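Local coordinates for E3 ubiquitin-protein ligase RNF31 (Mus musculus, PDB 5Y3T), which acts as an E3 ligase that transfers ubiquitin to substrates and probably binds HOIL-1 through its UBA region, at residues A23-A33 against E40-S48; A97-L105 against S116-V127. All blocks are in the same frame, centred on the assembly; numbering follows the deposited sequence.

Contact 1 of 2, residues A23-A33 against E40-S48; sequences AGASPEEVFSA and EVPLQWLRS
Leu46 points toward the first turns of helix 27-37, and both its methyls touch Glu29. CD1 lies 3.9 Å from Glu29 CB, while CD2 rests 3.7 Å from the carbonyl oxygen Glu29 O, so the leucine tip packs on the root of that residue and the backbone behind it. One turn on, Ala33 CB comes within 3.6 Å of Trp45 CE3. The methyl approaches the benzo side of the indole obliquely; with Trp45 CG anti to the backbone N (chi1 -171°), the ring is carried beside Ala33 and on toward Trp80 of helix 73-82. Leu43 is turned the other way along the interface. Its CB leaves to the flank, but the end of the chain comes nearer: both methyls rest on Ala23 CB, CD1 at 3.7 Å, and CD2 also meets Ala25 CB at 3.9 Å. Val30 uses a single branch, CG1, 4.0 Å from Pro42 CG, and the valine crosses the proline ring at a slant. Met16 of helix 2-22 touches both residues.

The start of helix 27-37 is held by its own capping box: Ser26 N donates to Glu29 OE1 at 3.2 Å, and Ser26 OG takes a weak return bond from Glu29 N. The other oxygen, Glu29 OE2, makes a salt bridge to Arg77. Gly24 closes the preceding helix in a Schellman motif. With axes 9.2 Å apart at 92°, these are two consecutive helices packed nearly at a right angle through a short connection, consistent with the small helical bundle of the UBA clan.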
loop_
_atom_site.group_PDB
_atom_site.type_symbol
_atom_site.label_atom_id
_atom_site.label_comp_id
_atom_site.label_asym_id
_atom_site.label_seq_id
_atom_site.Cartn_x
_atom_site.Cartn_y
_atom_site.Cartn_z
ATOM N N ALA B 23 -25.235 1.727 -5.083
ATOM C CA ALA B 23 -25.678 1.250 -3.745
ATOM C C ALA B 23 -24.622 1.340 -2.642
ATOM O O ALA B 23 -24.847 0.818 -1.555
ATOM C CB ALA B 23 -26.190 -0.179 -3.840
ATOM N N GLY B 24 -23.485 1.992 -2.893
ATOM C CA GLY B 24 -22.428 2.149 -1.876
ATOM C C GLY B 24 -21.385 1.050 -1.773
ATOM O O GLY B 24 -20.586 1.046 -0.841
ATOM N N ALA B 25 -21.386 0.103 -2.701
ATOM C CA ALA B 25 -20.342 -0.940 -2.748
ATOM C C ALA B 25 -19.230 -0.556 -3.729
ATOM O O ALA B 25 -19.496 -0.250 -4.909
ATOM C CB ALA B 25 -20.931 -2.281 -3.145
ATOM N N SER B 26 -17.991 -0.625 -3.237
ATOM C CA SER B 26 -16.797 -0.471 -4.072
ATOM C C SER B 26 -16.661 -1.600 -5.111
ATOM O O SER B 26 -17.165 -2.730 -4.924
ATOM C CB SER B 26 -15.522 -0.422 -3.204
ATOM O OG SER B 26 -15.221 -1.680 -2.586
ATOM N N PRO B 27 -15.948 -1.323 -6.197
ATOM C CA PRO B 27 -15.820 -2.394 -7.178
ATOM C C PRO B 27 -15.080 -3.664 -6.691
ATOM O O PRO B 27 -15.392 -4.759 -7.153
ATOM C CB PRO B 27 -15.089 -1.709 -8.330
ATOM C CG PRO B 27 -15.494 -0.277 -8.210
ATOM C CD PRO B 27 -15.500 -0.024 -6.733
ATOM N N GLU B 28 -14.153 -3.525 -5.749
ATOM C CA GLU B 28 -13.468 -4.686 -5.185
ATOM C C GLU B 28 -14.377 -5.534 -4.236
ATOM O O GLU B 28 -14.184 -6.741 -4.155
ATOM C CB GLU B 28 -12.098 -4.352 -4.541
ATOM C CG GLU B 28 -11.932 -2.993 -3.881
ATOM C CD GLU B 28 -11.687 -1.884 -4.886
ATOM O OE1 GLU B 28 -10.622 -1.841 -5.513
ATOM O OE2 GLU B 28 -12.586 -1.083 -5.077
ATOM N N GLU B 29 -15.347 -4.910 -3.559
ATOM C CA GLU B 29 -16.453 -5.643 -2.877
ATOM C C GLU B 29 -17.341 -6.452 -3.806
ATOM O O GLU B 29 -17.621 -7.631 -3.554
ATOM C CB GLU B 29 -17.339 -4.695 -2.075
ATOM C CG GLU B 29 -16.757 -4.407 -0.688
ATOM C CD GLU B 29 -17.313 -3.183 0.039
ATOM O OE1 GLU B 29 -17.997 -2.292 -0.524
ATOM O OE2 GLU B 29 -16.991 -3.094 1.233
ATOM N N VAL B 30 -17.780 -5.829 -4.884
ATOM C CA VAL B 30 -18.644 -6.517 -5.818
ATOM C C VAL B 30 -17.867 -7.683 -6.399
ATOM O O VAL B 30 -18.346 -8.789 -6.358
ATOM C CB VAL B 30 -19.184 -5.589 -6.937
ATOM C CG1 VAL B 30 -19.883 -6.370 -8.057
ATOM C CG2 VAL B 30 -20.164 -4.611 -6.344
ATOM N N PHE B 31 -16.658 -7.437 -6.899
ATOM C CA PHE B 31 -15.910 -8.491 -7.569
ATOM C C PHE B 31 -15.487 -9.635 -6.610
ATOM O O PHE B 31 -15.518 -10.794 -6.990
ATOM C CB PHE B 31 -14.700 -7.895 -8.265
ATOM C CG PHE B 31 -13.921 -8.883 -9.062
ATOM C CD1 PHE B 31 -14.443 -9.396 -10.266
ATOM C CD2 PHE B 31 -12.649 -9.291 -8.642
ATOM C CE1 PHE B 31 -13.720 -10.302 -11.037
ATOM C CE2 PHE B 31 -11.911 -10.201 -9.415
ATOM C CZ PHE B 31 -12.447 -10.703 -10.619
ATOM N N SER B 32 -15.091 -9.275 -5.390
ATOM C CA SER B 32 -14.719 -10.230 -4.352
ATOM C C SER B 32 -15.861 -11.171 -4.020
ATOM O O SER B 32 -15.642 -12.393 -3.865
ATOM C CB SER B 32 -14.269 -9.508 -3.078
ATOM O OG SER B 32 -13.050 -8.799 -3.316
ATOM N N ALA B 33 -17.071 -10.598 -3.968
ATOM C CA ALA B 33 -18.285 -11.365 -3.803
ATOM C C ALA B 33 -18.526 -12.340 -4.946
ATOM O O ALA B 33 -18.786 -13.528 -4.693
ATOM C CB ALA B 33 -19.450 -10.452 -3.653
ATOM N N GLU B 40 -25.396 -14.183 -8.316
ATOM C CA GLU B 40 -25.947 -13.324 -9.388
ATOM C C GLU B 40 -26.382 -11.964 -8.851
ATOM O O GLU B 40 -26.654 -11.070 -9.642
ATOM C CB GLU B 40 -27.155 -13.975 -10.093
ATOM C CG GLU B 40 -26.821 -15.109 -11.065
ATOM C CD GLU B 40 -26.891 -16.492 -10.438
ATOM O OE1 GLU B 40 -27.581 -16.643 -9.404
ATOM O OE2 GLU B 40 -26.263 -17.438 -10.980
ATOM N N VAL B 41 -26.415 -11.838 -7.519
ATOM C CA VAL B 41 -26.935 -10.697 -6.783
ATOM C C VAL B 41 -25.873 -10.288 -5.743
ATOM O O VAL B 41 -26.020 -10.504 -4.515
ATOM C CB VAL B 41 -28.256 -11.072 -6.045
ATOM C CG1 VAL B 41 -29.412 -11.183 -7.030
ATOM C CG2 VAL B 41 -28.133 -12.390 -5.248
ATOM N N PRO B 42 -24.784 -9.689 -6.209
ATOM C CA PRO B 42 -23.682 -9.363 -5.275
ATOM C C PRO B 42 -24.037 -8.444 -4.111
ATOM O O PRO B 42 -23.495 -8.605 -3.030
ATOM C CB PRO B 42 -22.638 -8.687 -6.184
ATOM C CG PRO B 42 -23.390 -8.286 -7.419
ATOM C CD PRO B 42 -24.471 -9.312 -7.593
ATOM N N LEU B 43 -24.918 -7.473 -4.321
ATOM C CA LEU B 43 -25.311 -6.581 -3.227
ATOM C C LEU B 43 -25.940 -7.336 -2.096
ATOM O O LEU B 43 -25.577 -7.131 -0.938
ATOM C CB LEU B 43 -26.261 -5.488 -3.709
ATOM C CG LEU B 43 -25.624 -4.502 -4.708
ATOM C CD1 LEU B 43 -26.676 -3.533 -5.214
ATOM C CD2 LEU B 43 -24.446 -3.758 -4.070
ATOM N N GLN B 44 -26.854 -8.240 -2.433
ATOM C CA GLN B 44 -27.510 -9.066 -1.416
ATOM C C GLN B 44 -26.501 -9.872 -0.645
ATOM O O GLN B 44 -26.501 -9.821 0.574
ATOM C CB GLN B 44 -28.573 -9.987 -2.019
ATOM C CG GLN B 44 -29.893 -9.273 -2.303
ATOM C CD GLN B 44 -30.924 -10.213 -2.889
ATOM O OE1 GLN B 44 -31.172 -11.287 -2.339
ATOM N NE2 GLN B 44 -31.502 -9.834 -4.028
ATOM N N TRP B 45 -25.615 -10.570 -1.361
ATOM C CA TRP B 45 -24.577 -11.377 -0.716
ATOM C C TRP B 45 -23.739 -10.580 0.254
ATOM O O TRP B 45 -23.466 -11.057 1.352
ATOM C CB TRP B 45 -23.678 -12.104 -1.734
ATOM C CG TRP B 45 -22.735 -13.111 -1.098
ATOM C CD1 TRP B 45 -22.956 -14.450 -0.908
ATOM C CD2 TRP B 45 -21.417 -12.845 -0.568
ATOM N NE1 TRP B 45 -21.861 -15.032 -0.291
ATOM C CE2 TRP B 45 -20.901 -14.074 -0.088
ATOM C CE3 TRP B 45 -20.624 -11.685 -0.463
ATOM C CZ2 TRP B 45 -19.650 -14.172 0.495
ATOM C CZ3 TRP B 45 -19.368 -11.780 0.115
ATOM C CH2 TRP B 45 -18.889 -13.021 0.590
ATOM N N LEU B 46 -23.325 -9.377 -0.138
ATOM C CA LEU B 46 -22.511 -8.529 0.733
ATOM C C LEU B 46 -23.243 -8.186 2.013
ATOM O O LEU B 46 -22.672 -8.404 3.071
ATOM C CB LEU B 46 -22.049 -7.245 0.030
ATOM C CG LEU B 46 -20.950 -7.446 -1.025
ATOM C CD1 LEU B 46 -20.876 -6.254 -1.964
ATOM C CD2 LEU B 46 -19.589 -7.696 -0.408
ATOM N N ARG B 47 -24.469 -7.648 1.928
ATOM C CA ARG B 47 -25.349 -7.416 3.149
ATOM C C ARG B 47 -25.502 -8.604 4.098
ATOM O O ARG B 47 -25.410 -8.456 5.288
ATOM C CB ARG B 47 -26.791 -7.035 2.776
ATOM C CG ARG B 47 -27.062 -5.543 2.721
ATOM C CD ARG B 47 -28.505 -5.216 2.321
ATOM N NE ARG B 47 -28.526 -4.332 1.137
ATOM C CZ ARG B 47 -28.765 -4.706 -0.131
ATOM N NH1 ARG B 47 -29.057 -5.971 -0.458
ATOM N NH2 ARG B 47 -28.730 -3.785 -1.100
ATOM N N SER B 48 -25.750 -9.781 3.554
ATOM C CA SER B 48 -26.109 -10.942 4.369
ATOM C C SER B 48 -24.932 -11.892 4.742
ATOM O O SER B 48 -24.940 -12.459 5.833
ATOM C CB SER B 48 -27.261 -11.700 3.678
ATOM O OG SER B 48 -26.804 -12.817 2.958
#

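Contact 2 of 2, residues A97-L105 against S116-V127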
loop_
_atom_site.group_PDB
_atom_site.type_symbol
_atom_site.label_atom_id
_atom_site.label_comp_id
_atom_site.label_asym_id
_atom_site.label_seq_id
_atom_site.Cartn_x
_atom_site.Cartn_y
_atom_site.Cartn_z
ATOM N N ALA B 97 0.297 -8.521 6.638
ATOM C CA ALA B 97 0.105 -7.098 6.960
ATOM C C ALA B 97 0.367 -6.786 8.433
ATOM O O ALA B 97 1.082 -5.843 8.720
ATOM C CB ALA B 97 -1.280 -6.581 6.557
ATOM N N ARG B 98 -0.168 -7.593 9.344
ATOM C CA ARG B 98 0.012 -7.336 10.758
ATOM C C ARG B 98 1.431 -7.626 11.238
ATOM O O ARG B 98 1.949 -6.877 12.043
ATOM C CB ARG B 98 -0.954 -8.181 11.558
ATOM C CG ARG B 98 -0.829 -7.979 13.057
ATOM C CD ARG B 98 -1.546 -6.715 13.565
ATOM N NE ARG B 98 -1.925 -7.158 14.875
ATOM C CZ ARG B 98 -3.142 -7.319 15.371
ATOM N NH1 ARG B 98 -4.254 -6.868 14.799
ATOM N NH2 ARG B 98 -3.207 -7.860 16.558
ATOM N N ARG B 99 2.018 -8.744 10.794
ATOM C CA ARG B 99 3.445 -9.035 11.001
ATOM C C ARG B 99 4.358 -7.898 10.571
ATOM O O ARG B 99 5.280 -7.532 11.299
ATOM C CB ARG B 99 3.884 -10.322 10.282
ATOM C CG ARG B 99 5.188 -10.880 10.824
ATOM C CD ARG B 99 5.713 -12.064 10.026
ATOM N NE ARG B 99 4.894 -13.239 10.271
ATOM C CZ ARG B 99 4.321 -14.022 9.350
ATOM N NH1 ARG B 99 4.451 -13.817 8.030
ATOM N NH2 ARG B 99 3.590 -15.045 9.765
ATOM N N ARG B 100 4.100 -7.344 9.398
ATOM C CA ARG B 100 4.925 -6.285 8.849
ATOM C C ARG B 100 4.817 -5.028 9.711
ATOM O O ARG B 100 5.800 -4.267 9.900
ATOM C CB ARG B 100 4.492 -6.026 7.392
ATOM C CG ARG B 100 5.253 -4.932 6.662
ATOM C CD ARG B 100 4.835 -4.741 5.211
ATOM N NE ARG B 100 3.391 -4.670 4.991
ATOM C CZ ARG B 100 2.607 -3.610 5.255
ATOM N NH1 ARG B 100 3.090 -2.477 5.805
ATOM N NH2 ARG B 100 1.304 -3.696 4.984
ATOM N N LYS B 101 3.616 -4.788 10.228
ATOM C CA LYS B 101 3.388 -3.591 11.009
ATOM C C LYS B 101 3.993 -3.707 12.411
ATOM O O LYS B 101 4.487 -2.741 12.925
ATOM C CB LYS B 101 1.916 -3.248 11.037
ATOM C CG LYS B 101 1.429 -2.796 9.685
ATOM C CD LYS B 101 -0.071 -2.653 9.639
ATOM C CE LYS B 101 -0.629 -2.606 8.216
ATOM N NZ LYS B 101 -2.093 -2.840 8.288
ATOM N N VAL B 102 3.994 -4.894 12.988
ATOM C CA VAL B 102 4.624 -5.134 14.275
ATOM C C VAL B 102 6.138 -5.000 14.178
ATOM O O VAL B 102 6.783 -4.459 15.085
ATOM C CB VAL B 102 4.188 -6.510 14.854
ATOM C CG1 VAL B 102 5.156 -7.044 15.930
ATOM C CG2 VAL B 102 2.743 -6.400 15.369
ATOM N N HIS B 103 6.695 -5.479 13.075
ATOM C CA HIS B 103 8.115 -5.301 12.789
ATOM C C HIS B 103 8.450 -3.807 12.670
ATOM O O HIS B 103 9.439 -3.386 13.216
ATOM C CB HIS B 103 8.513 -6.077 11.546
ATOM C CG HIS B 103 9.921 -5.842 11.115
ATOM N ND1 HIS B 103 10.961 -6.652 11.511
ATOM C CD2 HIS B 103 10.461 -4.892 10.312
ATOM C CE1 HIS B 103 12.086 -6.210 10.978
ATOM N NE2 HIS B 103 11.809 -5.148 10.242
ATOM N N GLU B 104 7.618 -3.002 12.020
ATOM C CA GLU B 104 7.900 -1.567 11.990
ATOM C C GLU B 104 7.787 -0.894 13.369
ATOM O O GLU B 104 8.679 -0.135 13.786
ATOM C CB GLU B 104 7.010 -0.816 11.016
ATOM C CG GLU B 104 7.773 0.357 10.391
ATOM C CD GLU B 104 6.900 1.396 9.711
ATOM O OE1 GLU B 104 5.711 1.113 9.411
ATOM O OE2 GLU B 104 7.420 2.512 9.475
ATOM N N LEU B 105 6.685 -1.141 14.072
ATOM C CA LEU B 105 6.496 -0.497 15.354
ATOM C C LEU B 105 7.628 -0.853 16.311
ATOM O O LEU B 105 8.052 -0.010 17.095
ATOM C CB LEU B 105 5.127 -0.805 15.932
ATOM C CG LEU B 105 4.020 -0.063 15.169
ATOM C CD1 LEU B 105 2.662 -0.542 15.626
ATOM C CD2 LEU B 105 4.100 1.450 15.335
ATOM N N SER B 116 1.996 -2.891 21.264
ATOM C CA SER B 116 1.805 -2.758 19.823
ATOM C C SER B 116 0.630 -3.605 19.286
ATOM O O SER B 116 -0.189 -3.102 18.497
ATOM C CB SER B 116 3.096 -3.085 19.083
ATOM O OG SER B 116 3.449 -4.451 19.207
ATOM N N LEU B 117 0.514 -4.836 19.778
ATOM C CA LEU B 117 -0.555 -5.753 19.369
ATOM C C LEU B 117 -1.920 -5.196 19.718
ATOM O O LEU B 117 -2.827 -5.181 18.864
ATOM C CB LEU B 117 -0.378 -7.161 19.964
ATOM C CG LEU B 117 0.977 -7.850 19.804
ATOM C CD1 LEU B 117 0.890 -9.288 20.292
ATOM C CD2 LEU B 117 1.452 -7.803 18.366
ATOM N N GLN B 118 -2.052 -4.672 20.925
ATOM C CA GLN B 118 -3.332 -4.093 21.396
ATOM C C GLN B 118 -3.684 -2.833 20.617
ATOM O O GLN B 118 -4.823 -2.689 20.211
ATOM C CB GLN B 118 -3.306 -3.781 22.894
ATOM C CG GLN B 118 -3.185 -5.020 23.784
ATOM C CD GLN B 118 -1.822 -5.727 23.699
ATOM O OE1 GLN B 118 -0.830 -5.143 23.237
ATOM N NE2 GLN B 118 -1.771 -6.992 24.123
ATOM N N ALA B 119 -2.696 -1.953 20.379
ATOM C CA ALA B 119 -2.905 -0.710 19.594
ATOM C C ALA B 119 -3.199 -0.921 18.107
ATOM O O ALA B 119 -3.932 -0.137 17.513
ATOM C CB ALA B 119 -1.698 0.206 19.725
ATOM N N LEU B 120 -2.589 -1.943 17.502
ATOM C CA LEU B 120 -2.904 -2.289 16.135
ATOM C C LEU B 120 -4.334 -2.812 16.026
ATOM O O LEU B 120 -5.078 -2.396 15.144
ATOM C CB LEU B 120 -1.874 -3.279 15.540
ATOM C CG LEU B 120 -0.584 -2.594 15.092
ATOM C CD1 LEU B 120 0.480 -3.595 14.728
ATOM C CD2 LEU B 120 -0.822 -1.614 13.943
ATOM N N PHE B 121 -4.717 -3.709 16.918
ATOM C CA PHE B 121 -6.119 -4.184 16.990
ATOM C C PHE B 121 -7.077 -3.022 17.241
ATOM O O PHE B 121 -8.083 -2.851 16.510
ATOM C CB PHE B 121 -6.300 -5.282 18.077
ATOM C CG PHE B 121 -7.724 -5.726 18.260
ATOM C CD1 PHE B 121 -8.336 -6.549 17.328
ATOM C CD2 PHE B 121 -8.478 -5.277 19.343
ATOM C CE1 PHE B 121 -9.669 -6.935 17.486
ATOM C CE2 PHE B 121 -9.810 -5.648 19.494
ATOM C CZ PHE B 121 -10.402 -6.486 18.578
ATOM N N GLN B 122 -6.761 -2.220 18.258
ATOM C CA GLN B 122 -7.593 -1.059 18.635
ATOM C C GLN B 122 -7.879 -0.118 17.465
ATOM O O GLN B 122 -8.980 0.420 17.382
ATOM C CB GLN B 122 -6.975 -0.289 19.833
ATOM C CG GLN B 122 -7.960 0.409 20.765
ATOM C CD GLN B 122 -8.957 -0.569 21.413
ATOM O OE1 GLN B 122 -8.573 -1.615 21.948
ATOM N NE2 GLN B 122 -10.238 -0.237 21.340
ATOM N N HIS B 123 -6.928 0.048 16.539
ATOM C CA HIS B 123 -7.087 1.018 15.426
ATOM C C HIS B 123 -7.274 0.462 14.023
ATOM O O HIS B 123 -6.925 1.126 13.041
ATOM C CB HIS B 123 -5.883 1.933 15.452
ATOM C CG HIS B 123 -5.908 2.839 16.610
ATOM N ND1 HIS B 123 -5.334 2.504 17.810
ATOM C CD2 HIS B 123 -6.550 4.013 16.801
ATOM C CE1 HIS B 123 -5.569 3.464 18.681
ATOM N NE2 HIS B 123 -6.317 4.382 18.100
ATOM N N GLY B 124 -7.815 -0.753 13.926
ATOM C CA GLY B 124 -8.051 -1.427 12.639
ATOM C C GLY B 124 -6.832 -1.669 11.753
ATOM O O GLY B 124 -6.950 -1.708 10.543
ATOM N N GLY B 125 -5.667 -1.848 12.356
ATOM C CA GLY B 125 -4.415 -2.086 11.627
ATOM C C GLY B 125 -3.727 -0.809 11.166
ATOM O O GLY B 125 -2.792 -0.867 10.402
ATOM N N ASP B 126 -4.176 0.347 11.629
ATOM C CA ASP B 126 -3.650 1.626 11.156
ATOM C C ASP B 126 -2.371 1.967 11.928
ATOM O O ASP B 126 -2.423 2.420 13.086
ATOM C CB ASP B 126 -4.727 2.694 11.376
ATOM C CG ASP B 126 -4.452 3.987 10.644
ATOM O OD1 ASP B 126 -3.293 4.429 10.550
ATOM O OD2 ASP B 126 -5.440 4.596 10.195
ATOM N N VAL B 127 -1.226 1.764 11.276
ATOM C CA VAL B 127 0.078 2.002 11.888
ATOM C C VAL B 127 0.220 3.442 12.379
ATOM O O VAL B 127 0.727 3.672 13.479
ATOM C CB VAL B 127 1.245 1.717 10.908
ATOM C CG1 VAL B 127 2.597 2.129 11.510
ATOM C CG2 VAL B 127 1.283 0.269 10.584
#
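Leu120 drops as a knob into a hole of helix 87-107 made by Arg98, Lys101, Val102 and Leu105. Its CD1 does most of the touching, 3.7 Å from Val102 CG2 and 3.9 Å from Leu105 CD1; the two leucines meet tip to tip. Val102 CG2 also lies 3.6 Å from Leu117 CD2, one turn back on helix 116-122, so this one branch touches both Leu117 and Leu120.

Arg98 and Leu120 run antiparallel alongside each other. The arginine CG lies anti to the backbone N, then the chain bends at chi2 and chi3, bringing CD to 3.9 Å from Leu120 CD1 and laying one guanidinium face over Leu120 CB, Leu117 O and Phe121 N. The charged end is held beyond this contact: NH1 forms a salt bridge with Glu75, NH2 bonds Ala70 O, and the group makes a cation-pi contact with Phe71. These are consecutive helices of the HOIP UBA domain pair, packed by knobs-into-holes contact and joined by the ten residues 106-115, the axes 10.5 Å apart at 127°.

At the far end of helix 116-122, Gly124 terminates the helix in a Schellman motif, and the type I' turn from His123 to Asp126 brings Gly125 back to helix 87-107. Lys101, extended beyond CG, donates from NZ to Gly125 O at 3.0 Å, with a C=O...N angle of 132° and the nitrogen tilted 21° from the carbonyl plane. Val127 CG1 lies 4.2 Å from Leu105 CD2. Glu104 crosses Val127 at about a right angle, its OE1 near CG1, while its OE2 pairs with a basic side chain on the chain of another protein.

In the fold
From the N terminus, helix 2-22 leads into the turn that opens contact 1, which sets the start of helix 27-37 against the start of helix 42-64 across the six intervening residues 34-39. The chain then runs on through helix 42-64 and helix 73-82 to helix 87-107. Contact 2 folds the later part of that helix against helix 116-122 and the turn leading into helix 127-145, closing a loop of ten residues. The two contacts follow in series, neither nested nor crossed. Their centres lie 28 Å apart and their nearest atoms about 14 Å, and they tie together separate regions of an elongated helical chain, with chains of other proteins reaching both.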